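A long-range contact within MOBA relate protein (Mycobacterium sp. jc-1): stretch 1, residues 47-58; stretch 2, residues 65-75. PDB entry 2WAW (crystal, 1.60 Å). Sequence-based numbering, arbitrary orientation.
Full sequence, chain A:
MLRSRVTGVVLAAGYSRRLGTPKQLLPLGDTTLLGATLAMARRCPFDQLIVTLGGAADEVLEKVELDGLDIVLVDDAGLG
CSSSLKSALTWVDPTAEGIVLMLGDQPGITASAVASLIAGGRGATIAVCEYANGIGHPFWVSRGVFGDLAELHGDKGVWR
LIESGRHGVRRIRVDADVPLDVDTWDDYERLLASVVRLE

Stretch 1 (47-58) DQLIVTLGGAAD
Stretch 2, residues 65-75: ELDGLDIVLVD

A strand running through Leu49 to Leu53 lies beside residues 70-73, parallel to it, their directions 25° apart, with Ile50 opposite Asp70, Val51 opposite Ile71, Thr52 opposite Val72 and Leu53 opposite Leu73 (CA-CA 4.5-5.1 Å). In residues 49-53 and 70-73 phi lies between -89° and -137° and psi between 115° and 151°; Gln48 has -148/144. The parallel ladder uses alternate residues of the first strand: Leu49 O accepts from Asp70 N (3.0 Å), Val51 N donates to Asp70 O (2.9 Å), Val51 O accepts from Val72 N (2.9 Å), Leu53 N donates to Val72 O (2.9 Å), and Leu53 O accepts from Val74 N (2.9 Å).

Leu53 (m, t) has the largest covered area. Its branched apolar side chain reaches several apolar neighbours: CD1 lies 4.1 Å from Ile71 CG2 and 4.3 Å from Leu66 CD1, while CB meets Leu73 CD2 at 4.0 Å. Ala57 CB, pointing toward the second stretch, packs 3.8 Å from that same Leu73 CD2.

Asp70 (chi1 m) points to the other face, with Ile50, Thr52 and Val72. Its carboxylate suits an amide partner: Gln48, extended (t, t), donates from NE2 to Asp70 OD2 at 2.7 Å, nearly linear at 173°.

Val51 (t), beta-branched and suited to a strand, shares Leu53's face; its CG2 touches Leu69 CD1 at 3.6 Å.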

# COMPACT_ATOMS: atom_id res chain seq x y z
N ASP A 47 -1.58 -8.21 -11.91
CA ASP A 47 -2.71 -8.73 -12.68
C ASP A 47 -4.04 -8.18 -12.17
O ASP A 47 -5.05 -8.18 -12.89
CB ASP A 47 -2.78 -10.24 -12.57
CG ASP A 47 -1.61 -10.95 -13.25
OD1 ASP A 47 -0.87 -10.33 -14.04
OD2 ASP A 47 -1.46 -12.16 -12.96
N GLN A 48 -4.04 -7.73 -10.91
CA GLN A 48 -5.23 -7.25 -10.24
C GLN A 48 -4.77 -6.16 -9.29
O GLN A 48 -3.70 -6.29 -8.70
CB GLN A 48 -5.88 -8.39 -9.45
CG GLN A 48 -7.02 -7.96 -8.51
CD GLN A 48 -7.54 -9.09 -7.66
OE1 GLN A 48 -6.79 -10.01 -7.27
NE2 GLN A 48 -8.82 -9.03 -7.34
N LEU A 49 -5.58 -5.13 -9.12
CA LEU A 49 -5.32 -4.10 -8.15
C LEU A 49 -6.54 -3.82 -7.29
O LEU A 49 -7.52 -3.42 -7.77
CB LEU A 49 -4.84 -2.83 -8.84
CG LEU A 49 -4.46 -1.61 -8.02
CD1 LEU A 49 -3.39 -1.95 -7.02
CD2 LEU A 49 -3.97 -0.53 -8.94
N ILE A 50 -6.37 -4.01 -6.00
CA ILE A 50 -7.40 -3.79 -4.99
C ILE A 50 -7.09 -2.54 -4.18
O ILE A 50 -5.99 -2.31 -3.83
CB ILE A 50 -7.44 -4.95 -3.99
CG1 ILE A 50 -7.87 -6.25 -4.67
CG2 ILE A 50 -8.32 -4.62 -2.80
CD1 ILE A 50 -7.69 -7.42 -3.83
N VAL A 51 -8.09 -1.72 -3.97
CA VAL A 51 -7.93 -0.55 -3.11
C VAL A 51 -8.97 -0.62 -2.00
O VAL A 51 -10.16 -0.85 -2.27
CB VAL A 51 -8.15 0.76 -3.89
CG1 VAL A 51 -7.77 2.00 -3.02
CG2 VAL A 51 -7.38 0.73 -5.21
N THR A 52 -8.52 -0.45 -0.76
CA THR A 52 -9.47 -0.43 0.36
C THR A 52 -9.76 1.00 0.76
O THR A 52 -8.89 1.88 0.72
CB THR A 52 -8.96 -1.21 1.61
OG1 THR A 52 -7.82 -0.52 2.15
CG2 THR A 52 -8.53 -2.65 1.24
N LEU A 53 -11.01 1.22 1.14
CA LEU A 53 -11.46 2.54 1.57
C LEU A 53 -12.32 2.38 2.79
O LEU A 53 -12.99 1.36 2.97
CB LEU A 53 -12.26 3.21 0.45
CG LEU A 53 -11.54 3.48 -0.87
CD1 LEU A 53 -12.52 4.03 -1.89
CD2 LEU A 53 -10.46 4.47 -0.63
N GLY A 54 -12.32 3.40 3.64
CA GLY A 54 -13.09 3.35 4.88
C GLY A 54 -14.25 4.33 4.89
O GLY A 54 -14.98 4.46 3.91
N GLY A 55 -14.39 5.04 6.01
CA GLY A 55 -15.50 5.98 6.22
C GLY A 55 -15.65 7.09 5.19
O GLY A 55 -16.76 7.55 4.94
N ALA A 56 -14.53 7.50 4.58
CA ALA A 56 -14.51 8.54 3.55
C ALA A 56 -14.79 8.03 2.14
O ALA A 56 -14.66 8.79 1.17
CB ALA A 56 -13.15 9.28 3.58
N ALA A 57 -15.19 6.76 2.01
CA ALA A 57 -15.36 6.12 0.70
C ALA A 57 -16.26 6.91 -0.25
O ALA A 57 -15.95 7.03 -1.43
CB ALA A 57 -15.90 4.70 0.84
N ASP A 58 -17.38 7.41 0.26
CA ASP A 58 -18.33 8.17 -0.57
C ASP A 58 -17.66 9.34 -1.27
O ASP A 58 -17.83 9.50 -2.48
CB ASP A 58 -19.52 8.65 0.27
CG ASP A 58 -20.51 7.54 0.58
OD1 ASP A 58 -20.29 6.39 0.12
OD2 ASP A 58 -21.50 7.82 1.28
N GLU A 65 -10.07 8.52 -9.52
CA GLU A 65 -10.39 7.58 -10.56
C GLU A 65 -10.05 6.16 -10.16
O GLU A 65 -8.94 5.78 -10.03
CB GLU A 65 -9.65 7.93 -11.82
CG GLU A 65 -9.86 6.91 -12.91
CD GLU A 65 -11.28 6.86 -13.40
OE1 GLU A 65 -11.59 7.72 -14.21
OE2 GLU A 65 -12.07 6.02 -13.01
N LEU A 66 -11.09 5.39 -9.96
CA LEU A 66 -11.01 4.01 -9.56
C LEU A 66 -11.47 2.96 -10.59
O LEU A 66 -11.58 1.84 -10.27
CB LEU A 66 -11.73 3.83 -8.24
CG LEU A 66 -11.37 4.79 -7.12
CD1 LEU A 66 -12.34 4.75 -6.08
CD2 LEU A 66 -10.09 4.55 -6.58
N ASP A 67 -11.73 3.38 -11.82
CA ASP A 67 -12.18 2.44 -12.83
C ASP A 67 -11.17 1.33 -13.05
O ASP A 67 -10.02 1.57 -13.12
CB ASP A 67 -12.43 3.15 -14.16
N GLY A 68 -11.66 0.13 -13.13
CA GLY A 68 -10.85 -1.01 -13.38
C GLY A 68 -10.17 -1.60 -12.18
O GLY A 68 -9.50 -2.56 -12.29
N LEU A 69 -10.38 -1.00 -11.02
CA LEU A 69 -9.83 -1.47 -9.79
C LEU A 69 -10.88 -2.22 -8.98
O LEU A 69 -12.02 -1.97 -9.13
CB LEU A 69 -9.31 -0.29 -8.98
CG LEU A 69 -8.36 0.68 -9.65
CD1 LEU A 69 -7.81 1.65 -8.71
CD2 LEU A 69 -7.29 0.04 -10.40
N ASP A 70 -10.46 -3.14 -8.12
CA ASP A 70 -11.38 -3.78 -7.18
C ASP A 70 -11.43 -2.96 -5.91
O ASP A 70 -10.42 -2.84 -5.20
CB ASP A 70 -10.95 -5.22 -6.88
CG ASP A 70 -11.11 -6.12 -8.07
OD1 ASP A 70 -12.18 -6.06 -8.73
OD2 ASP A 70 -10.18 -6.89 -8.37
N ILE A 71 -12.59 -2.38 -5.63
CA ILE A 71 -12.79 -1.47 -4.50
C ILE A 71 -13.39 -2.21 -3.32
O ILE A 71 -14.48 -2.79 -3.44
CB ILE A 71 -13.69 -0.28 -4.92
CG1 ILE A 71 -13.06 0.50 -6.09
CG2 ILE A 71 -14.01 0.63 -3.73
CD1 ILE A 71 -11.59 0.94 -5.89
N VAL A 72 -12.70 -2.19 -2.19
CA VAL A 72 -13.12 -2.96 -1.01
C VAL A 72 -13.47 -1.93 0.08
O VAL A 72 -12.62 -1.17 0.51
CB VAL A 72 -12.02 -3.94 -0.58
CG1 VAL A 72 -12.37 -4.60 0.74
CG2 VAL A 72 -11.79 -5.01 -1.69
N LEU A 73 -14.74 -1.88 0.47
CA LEU A 73 -15.20 -0.82 1.40
C LEU A 73 -15.36 -1.42 2.78
O LEU A 73 -15.98 -2.47 2.94
CB LEU A 73 -16.54 -0.22 0.94
CG LEU A 73 -16.67 0.29 -0.50
CD1 LEU A 73 -18.06 0.87 -0.73
CD2 LEU A 73 -15.62 1.33 -0.80
N VAL A 74 -14.81 -0.75 3.79
CA VAL A 74 -14.89 -1.23 5.17
C VAL A 74 -15.37 -0.12 6.11
O VAL A 74 -15.40 1.06 5.75
CB VAL A 74 -13.55 -1.83 5.68
CG1 VAL A 74 -13.08 -2.98 4.78
CG2 VAL A 74 -12.46 -0.75 5.75
N ASP A 75 -15.79 -0.53 7.31
CA ASP A 75 -16.15 0.42 8.36
C ASP A 75 -14.88 1.02 8.97
O ASP A 75 -13.81 0.40 8.93
CB ASP A 75 -16.92 -0.29 9.47
CG ASP A 75 -18.27 -0.80 9.00
OD1 ASP A 75 -18.69 -1.86 9.48
OD2 ASP A 75 -18.90 -0.12 8.16
O HOH W 1 -7.98 -5.04 -10.82
O HOH W 2 -16.52 2.27 3.28